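Putative trimethylamine methyltransferase (Rhizobium meliloti, PDB 4YYC) probably transfers methyl groups, as a member of the trimethylamine methyltransferase family. Local coordinates at residues C361-K364 against Q369-H372. Residues are numbered along the deposited sequence; the frame is centred on the assembly and turned at random.
Sequences CGSK and QAAH
Gln-369 lays its side chain alongside Ser-363, where the loop after strand 354-355 turns back against the first turn of helix 368-383. The loop is a beta-alpha connection of what is probably a TIM-like barrel, as in this family. From CB outward, the Gln-369 chain runs past the serine. CB lies 4.0 Å from Ser-363 OG, and CG lies the same distance from Ser-363 CB. CG is anti to the backbone N (chi1 179°) and the chain stays extended beyond it, which carries the amide out along the loop. The amide carbon CD then sits 3.8 Å from Ser-363 CB. The two ends of the amide part ways. NE2 reaches the backbone of the loop, 3.5 Å from Ser-363 N without a hydrogen bond between them. It bonds instead to Glu-373 OE2, while OE1 of the same acid takes the N-H of Gly-362 and so ties down the loop as well. OE1 of Gln-369 accepts from Asp-466 N of the second subunit, whose carboxylate also forms a salt bridge with Lys-364 NZ. A water donates both to Gln-369 OE1 and to Ser-363 OG. The serine hydroxyl has Asp-367 OD1 as its stronger partner, and that oxygen also accepts the N-H of Ala-370 near the start of the helix.

On the Ala-370 side the contact is mostly apolar. Ala-370 CB touches both Ser-363 CB (3.8 Å) and Cys-361 SG (3.9 Å). Cys-361 CB also rests 3.6 Å from Ala-370 O. Lys-364 folds its chain back over the loop with two bends (chi2 55°, chi3 65°). These bring NZ round to donate to Gly-362 O at 3.1 Å.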
# COMPACT_ATOMS: atom_id res chain seq x y z
N CYS A 361 12.49 -0.38 4.25
CA CYS A 361 12.86 -1.50 3.41
C CYS A 361 14.23 -2.07 3.76
O CYS A 361 15.04 -1.44 4.50
CB CYS A 361 12.85 -1.08 1.95
SG CYS A 361 14.12 0.18 1.53
N GLY A 362 14.49 -3.25 3.23
CA GLY A 362 15.74 -3.95 3.44
C GLY A 362 16.59 -4.06 2.19
O GLY A 362 17.71 -4.57 2.24
N SER A 363 16.08 -3.64 1.05
CA SER A 363 16.86 -3.70 -0.17
C SER A 363 18.09 -2.85 -0.15
O SER A 363 18.17 -1.87 0.57
CB SER A 363 15.99 -3.22 -1.34
OG SER A 363 16.59 -3.56 -2.56
N LYS A 364 19.10 -3.23 -0.94
CA LYS A 364 20.34 -2.48 -1.04
C LYS A 364 20.29 -1.37 -2.08
O LYS A 364 21.20 -0.53 -2.14
CB LYS A 364 21.52 -3.43 -1.33
CG LYS A 364 22.13 -4.06 -0.07
CD LYS A 364 21.23 -4.80 0.86
CE LYS A 364 20.64 -6.03 0.25
NZ LYS A 364 19.73 -6.71 1.20
N GLN A 369 12.00 -4.06 -4.98
CA GLN A 369 11.94 -4.55 -3.60
C GLN A 369 11.83 -3.37 -2.64
O GLN A 369 10.94 -3.32 -1.77
CB GLN A 369 13.15 -5.43 -3.25
CG GLN A 369 13.09 -5.92 -1.82
CD GLN A 369 14.34 -6.63 -1.37
OE1 GLN A 369 15.12 -7.16 -2.18
NE2 GLN A 369 14.57 -6.63 -0.06
N ALA A 370 12.74 -2.41 -2.80
CA ALA A 370 12.72 -1.24 -1.92
C ALA A 370 11.35 -0.60 -1.96
O ALA A 370 10.78 -0.19 -0.92
CB ALA A 370 13.75 -0.25 -2.33
N ALA A 371 10.80 -0.49 -3.19
CA ALA A 371 9.53 0.22 -3.38
C ALA A 371 8.35 -0.54 -2.82
O ALA A 371 7.49 0.07 -2.18
CB ALA A 371 9.32 0.51 -4.86
N HIS A 372 8.25 -1.83 -3.06
CA HIS A 372 7.15 -2.62 -2.48
C HIS A 372 7.19 -2.57 -0.96
O HIS A 372 6.18 -2.40 -0.32
CB HIS A 372 7.16 -4.05 -2.97
CG HIS A 372 6.49 -4.25 -4.29
ND1 HIS A 372 5.12 -4.13 -4.46
CD2 HIS A 372 6.99 -4.62 -5.49
CE1 HIS A 372 4.82 -4.42 -5.72
NE2 HIS A 372 5.94 -4.66 -6.38
O HOH W 1 16.73 -6.27 -4.30